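Local coordinates for protein pyruvate kinase (Pseudomonas aeruginosa, PDB 6QXL) that probably transfers the phosphoryl group of phosphoenolpyruvate to ADP, yielding pyruvate and ATP in the closing step of glycolysis, at residues E223-V228 and V253-A258; E124-D129 and N161-G166. All coordinates share one frame; numbering follows the deposited sequence.

Interaction 1: E223-V228 and V253-A258. With MG (magnesium ion), chain N.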
loop_
_atom_site.group_PDB
_atom_site.type_symbol
_atom_site.label_atom_id
_atom_site.label_comp_id
_atom_site.label_asym_id
_atom_site.label_seq_id
_atom_site.Cartn_x
_atom_site.Cartn_y
_atom_site.Cartn_z
ATOM N N GLU A 223 -4.780 -13.721 31.135
ATOM C CA GLU A 223 -5.283 -12.997 32.287
ATOM C C GLU A 223 -4.211 -12.368 33.184
ATOM O O GLU A 223 -4.537 -11.786 34.161
ATOM C CB GLU A 223 -6.062 -13.962 33.196
ATOM C CG GLU A 223 -7.358 -14.544 32.677
ATOM C CD GLU A 223 -8.058 -15.505 33.625
ATOM O OE1 GLU A 223 -7.466 -16.522 33.931
ATOM O OE2 GLU A 223 -9.214 -15.271 34.040
ATOM N N ARG A 224 -2.939 -12.509 32.886
ATOM C CA ARG A 224 -1.885 -12.018 33.777
ATOM C C ARG A 224 -1.131 -10.894 33.155
ATOM O O ARG A 224 -0.827 -10.948 31.972
ATOM C CB ARG A 224 -0.899 -13.121 34.178
ATOM C CG ARG A 224 -1.449 -14.006 35.231
ATOM C CD ARG A 224 -1.232 -13.627 36.680
ATOM N NE ARG A 224 -1.309 -14.755 37.535
ATOM C CZ ARG A 224 -2.018 -14.823 38.682
ATOM N NH1 ARG A 224 -2.714 -13.774 39.115
ATOM N NH2 ARG A 224 -2.032 -15.938 39.407
ATOM N N ALA A 225 -0.798 -9.878 33.916
ATOM C CA ALA A 225 0.033 -8.788 33.419
ATOM C C ALA A 225 1.315 -9.257 32.770
ATOM O O ALA A 225 1.727 -8.732 31.736
ATOM C CB ALA A 225 0.313 -7.778 34.517
ATOM N N GLU A 226 1.916 -10.300 33.352
ATOM C CA GLU A 226 3.205 -10.815 32.860
ATOM C C GLU A 226 3.062 -11.436 31.483
ATOM O O GLU A 226 3.997 -11.395 30.699
ATOM C CB GLU A 226 3.783 -11.851 33.843
ATOM C CG GLU A 226 4.145 -11.329 35.236
ATOM C CD GLU A 226 2.972 -11.126 36.190
ATOM O OE1 GLU A 226 1.819 -11.561 35.949
ATOM O OE2 GLU A 226 3.178 -10.436 37.178
ATOM N N ALA A 227 1.895 -11.988 31.185
ATOM C CA ALA A 227 1.638 -12.608 29.884
ATOM C C ALA A 227 1.614 -11.628 28.710
ATOM O O ALA A 227 1.818 -12.048 27.570
ATOM C CB ALA A 227 0.327 -13.388 29.927
ATOM N N VAL A 228 1.361 -10.347 28.983
ATOM C CA VAL A 228 1.276 -9.331 27.931
ATOM C C VAL A 228 2.311 -8.228 28.118
ATOM O O VAL A 228 2.237 -7.194 27.457
ATOM C CB VAL A 228 -0.144 -8.730 27.859
ATOM C CG1 VAL A 228 -1.124 -9.799 27.402
ATOM C CG2 VAL A 228 -0.582 -8.166 29.219
ATOM N N VAL A 253 -8.470 -6.304 35.387
ATOM C CA VAL A 253 -8.023 -6.023 36.733
ATOM C C VAL A 253 -6.499 -5.881 36.764
ATOM O O VAL A 253 -5.959 -4.956 37.378
ATOM C CB VAL A 253 -8.497 -7.110 37.702
ATOM C CG1 VAL A 253 -7.822 -6.963 39.058
ATOM C CG2 VAL A 253 -9.995 -7.066 37.884
ATOM N N GLU A 254 -5.800 -6.789 36.083
ATOM C CA GLU A 254 -4.343 -6.825 36.162
ATOM C C GLU A 254 -3.653 -5.643 35.394
ATOM O O GLU A 254 -2.640 -5.200 35.832
ATOM C CB GLU A 254 -3.826 -8.205 35.729
ATOM C CG GLU A 254 -3.833 -9.032 37.123
ATOM C CD GLU A 254 -2.941 -10.136 37.166
ATOM O OE1 GLU A 254 -3.213 -11.186 37.737
ATOM O OE2 GLU A 254 -1.811 -10.095 36.612
ATOM N N ILE A 255 -4.188 -5.276 34.251
ATOM C CA ILE A 255 -3.551 -4.213 33.452
ATOM C C ILE A 255 -4.355 -2.928 33.337
ATOM O O ILE A 255 -3.860 -1.970 32.782
ATOM C CB ILE A 255 -3.189 -4.698 32.025
ATOM C CG1 ILE A 255 -4.442 -4.965 31.192
ATOM C CG2 ILE A 255 -2.347 -5.938 32.103
ATOM C CD1 ILE A 255 -4.167 -5.333 29.748
ATOM N N GLY A 256 -5.585 -2.934 33.835
ATOM C CA GLY A 256 -6.484 -1.770 33.740
ATOM C C GLY A 256 -7.389 -1.803 32.525
ATOM O O GLY A 256 -6.957 -2.115 31.425
ATOM N N ASP A 257 -8.660 -1.506 32.714
ATOM C CA ASP A 257 -9.614 -1.593 31.607
ATOM C C ASP A 257 -9.261 -0.679 30.414
ATOM O O ASP A 257 -9.534 -1.009 29.280
ATOM C CB ASP A 257 -11.066 -1.539 32.066
ATOM C CG ASP A 257 -11.427 -0.266 32.820
ATOM O OD1 ASP A 257 -10.670 0.730 32.716
ATOM O OD2 ASP A 257 -12.480 -0.258 33.544
ATOM N N ALA A 258 -8.630 0.457 30.671
ATOM C CA ALA A 258 -8.238 1.374 29.605
ATOM C C ALA A 258 -7.181 0.815 28.638
ATOM O O ALA A 258 -6.966 1.376 27.575
ATOM C CB ALA A 258 -7.755 2.678 30.188
HETATM MG MG MG N . -10.750 -15.227 34.552
HETATM O O HOH W 1 -12.639 -14.761 36.244
#
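Glu254 reaches from its helix into the loop at 223-228 and uses both carboxylate oxygens there. Glu254 OE1 accepts Arg224 NH1 in a salt bridge of 3.0 Å; it lies in the guanidinium plane and is met nearly along its C-O axis, and it probably also accepts Asn161 ND2. Glu254 OE2 accepts the backbone N of Ala225 at 2.9 Å in an almost straight bond (171°), the donor standing above the carboxylate plane. The side chain of Arg224 crosses that of Glu254 obliquely, and the bend at chi2 (-89°) sets Arg224 CD beside the two carboxylate oxygens, near their plane, 3.3 Å from Glu254 OE1. Glu226 OE1 comes within 4.0 Å of Glu254 OE2, a pairing of like charges that the salt bridge of Glu226 OE1 to Arg197 should ease. Beside this polar group, Ile255 CG2 packs 4.0 Å from Ala225 CB and equally close to Val228 CG2. Glu223 heads the loop and binds magnesium through OE2, together with Asp250, so Glu254 holds the backbone two residues beyond a metal ligand. The loop follows barrel strand 217-222 and precedes helix 231-239; helix 248-255, which follows the next barrel strand, 243-247, ends at Gly256 with positive phi, and helix 260-273 meets Val228 and Ile255 through Ile263.

Interaction 2: E124-D129 and N161-G166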
loop_
_atom_site.group_PDB
_atom_site.type_symbol
_atom_site.label_atom_id
_atom_site.label_comp_id
_atom_site.label_asym_id
_atom_site.label_seq_id
_atom_site.Cartn_x
_atom_site.Cartn_y
_atom_site.Cartn_z
ATOM N N GLU A 124 -4.044 -1.559 45.725
ATOM C CA GLU A 124 -5.495 -1.625 45.597
ATOM C C GLU A 124 -5.910 -3.057 45.327
ATOM O O GLU A 124 -5.337 -3.705 44.462
ATOM C CB GLU A 124 -6.025 -0.692 44.478
ATOM C CG GLU A 124 -5.646 0.765 44.712
ATOM C CD GLU A 124 -6.376 1.825 43.941
ATOM O OE1 GLU A 124 -5.866 2.961 43.931
ATOM O OE2 GLU A 124 -7.423 1.562 43.311
ATOM N N LEU A 125 -6.892 -3.544 46.080
ATOM C CA LEU A 125 -7.393 -4.908 45.945
ATOM C C LEU A 125 -8.793 -4.855 45.370
ATOM O O LEU A 125 -9.599 -4.020 45.763
ATOM C CB LEU A 125 -7.417 -5.603 47.298
ATOM C CG LEU A 125 -6.074 -5.731 48.013
ATOM C CD1 LEU A 125 -6.361 -6.194 49.490
ATOM C CD2 LEU A 125 -5.108 -6.605 47.205
ATOM N N LEU A 126 -9.075 -5.748 44.433
ATOM C CA LEU A 126 -10.352 -5.804 43.749
ATOM C C LEU A 126 -11.011 -7.145 44.039
ATOM O O LEU A 126 -10.408 -8.197 43.863
ATOM C CB LEU A 126 -10.146 -5.619 42.257
ATOM C CG LEU A 126 -9.884 -4.161 41.810
ATOM C CD1 LEU A 126 -8.467 -3.677 41.966
ATOM C CD2 LEU A 126 -10.244 -3.885 40.405
ATOM N N LEU A 127 -12.242 -7.079 44.519
ATOM C CA LEU A 127 -12.993 -8.264 44.907
ATOM C C LEU A 127 -14.236 -8.393 44.037
ATOM O O LEU A 127 -14.797 -7.380 43.598
ATOM C CB LEU A 127 -13.421 -8.195 46.365
ATOM C CG LEU A 127 -12.269 -8.294 47.370
ATOM C CD1 LEU A 127 -11.898 -6.914 47.846
ATOM C CD2 LEU A 127 -12.593 -9.277 48.520
ATOM N N ASP A 128 -14.657 -9.645 43.801
ATOM C CA ASP A 128 -15.832 -9.932 42.992
ATOM C C ASP A 128 -15.720 -9.274 41.605
ATOM O O ASP A 128 -16.575 -8.482 41.194
ATOM C CB ASP A 128 -17.128 -9.479 43.698
ATOM C CG ASP A 128 -18.375 -10.105 43.074
ATOM O OD1 ASP A 128 -18.257 -10.888 42.095
ATOM O OD2 ASP A 128 -19.473 -9.816 43.555
ATOM N N ASP A 129 -14.635 -9.620 40.895
ATOM C CA ASP A 129 -14.419 -9.142 39.521
ATOM C C ASP A 129 -14.369 -7.610 39.427
ATOM O O ASP A 129 -14.743 -7.035 38.406
ATOM C CB ASP A 129 -15.481 -9.684 38.527
ATOM C CG ASP A 129 -15.505 -11.208 38.400
ATOM O OD1 ASP A 129 -14.493 -11.860 38.739
ATOM O OD2 ASP A 129 -16.625 -11.711 38.029
ATOM N N ASN A 161 -8.092 -9.984 43.781
ATOM C CA ASN A 161 -6.830 -9.799 43.076
ATOM C C ASN A 161 -6.293 -8.420 43.353
ATOM O O ASN A 161 -6.985 -7.573 43.840
ATOM C CB ASN A 161 -6.955 -10.041 41.566
ATOM C CG ASN A 161 -5.603 -10.421 40.901
ATOM O OD1 ASN A 161 -4.514 -10.285 41.460
ATOM N ND2 ASN A 161 -5.697 -10.952 39.695
ATOM N N ARG A 162 -5.035 -8.192 43.032
ATOM C CA ARG A 162 -4.390 -6.932 43.138
ATOM C C ARG A 162 -4.339 -6.210 41.789
ATOM O O ARG A 162 -3.926 -6.779 40.789
ATOM C CB ARG A 162 -3.008 -7.129 43.677
ATOM C CG ARG A 162 -2.311 -5.813 44.055
ATOM C CD ARG A 162 -1.072 -5.841 44.755
ATOM N NE ARG A 162 -0.031 -6.470 43.976
ATOM C CZ ARG A 162 1.194 -6.629 44.363
ATOM N NH1 ARG A 162 1.670 -6.064 45.522
ATOM N NH2 ARG A 162 2.023 -7.381 43.610
ATOM N N ARG A 163 -4.689 -4.911 41.828
ATOM C CA ARG A 163 -4.570 -4.071 40.675
ATOM C C ARG A 163 -3.047 -4.043 40.322
ATOM O O ARG A 163 -2.221 -3.700 41.115
ATOM C CB ARG A 163 -5.052 -2.668 40.969
ATOM C CG ARG A 163 -4.992 -1.678 39.812
ATOM C CD ARG A 163 -5.902 -0.526 40.156
ATOM N NE ARG A 163 -7.223 -0.754 39.574
ATOM C CZ ARG A 163 -8.399 -0.273 40.051
ATOM N NH1 ARG A 163 -8.420 0.596 41.039
ATOM N NH2 ARG A 163 -9.514 -0.584 39.436
ATOM N N GLY A 164 -2.734 -4.398 39.094
ATOM C CA GLY A 164 -1.412 -4.492 38.618
ATOM C C GLY A 164 -0.882 -5.913 38.552
ATOM O O GLY A 164 0.208 -6.085 38.025
ATOM N N GLY A 165 -1.552 -6.870 39.221
ATOM C CA GLY A 165 -1.091 -8.218 39.296
ATOM C C GLY A 165 0.110 -8.399 40.194
ATOM O O GLY A 165 0.205 -7.752 41.230
ATOM N N GLY A 166 0.984 -9.319 39.808
ATOM C CA GLY A 166 2.240 -9.573 40.494
ATOM C C GLY A 166 2.177 -10.427 41.754
ATOM O O GLY A 166 3.102 -10.407 42.530
HETATM O O HOH W 2 -1.954 -1.813 43.344
#
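Leu126 and Glu124 meet the guanidinium of Arg163 in two different ways. Leu126 CD1 sits over the centre of one face, 3.9 Å above the plane, and Leu126 CD2 comes to 3.5 Å from Arg163 NH2. The carboxylate of Glu124 lies at the edge, where Glu124 OE2 forms a salt bridge with Arg163 NH1 at 2.7 Å; its hydrogen bond is weak, bent to 123°, and the two planes are turned 68° apart. The side chains of Glu124 and Arg163 run side by side in the same direction; in Arg163, the placing of CG anti to the backbone N (chi1 -179°) sends it out the way the Glu124 chain points. The other guanidinium, that of Arg162, grips Gly165 O side-on: NE and NH2 are each 3.0 Å from this one oxygen, in the guanidinium plane, with Gly166 CA also at the edge, while NH1 pairs with Asp123. These groups decorate an antiparallel pairing of strands 124-127 and 159-162 in the B domain of pyruvate kinase, the beta-rich insertion after the third strand of the TIM barrel. Leu126 and Asn161 make a hydrogen-bonded pair, with Leu126 N to Asn161 O at 2.8 Å and Asn161 N to Leu126 O at 2.9 Å. Leu125 and Arg162 form the adjoining non-hydrogen-bonded pair, and there Leu125 CD2 packs against Arg162 CB. On its other side strand 124-127 borders strand 132-139, whose Val133 touches Leu126. Past Arg162 the chain makes a type II turn closed by Gly165 N to Arg162 O at 2.8 Å, while Arg163 N is tied back across the strands to Glu124 O at 3.0 Å. A water bridges Glu124 N, from which it accepts, and Arg163 O, to which it donates.

Overall arrangement
Interactions 1 and 2 have centres 10 Å apart and meet where the B domain returns to the barrel. Their polar link joins Asn161 ND2 to Glu254 OE1 at 3.2 Å, a probable hydrogen bond. The glycine-rich turn of 161-166 packs on the same region, with Gly165 CA 3.4 Å from Glu254 OE2 and Gly166 CA 3.6 Å from Glu226 OE2. Interaction 1 belongs to the active site itself: it contains the magnesium ligand Glu223, whose side chain is about 3 Å from a bound malonate. Interaction 2 borders it, with the nearest side-chain atom of Asn161 about 8 Å from the magnesium. Glucose 6-phosphate binds elsewhere, in a separate pocket lined by residues between 383 and 470.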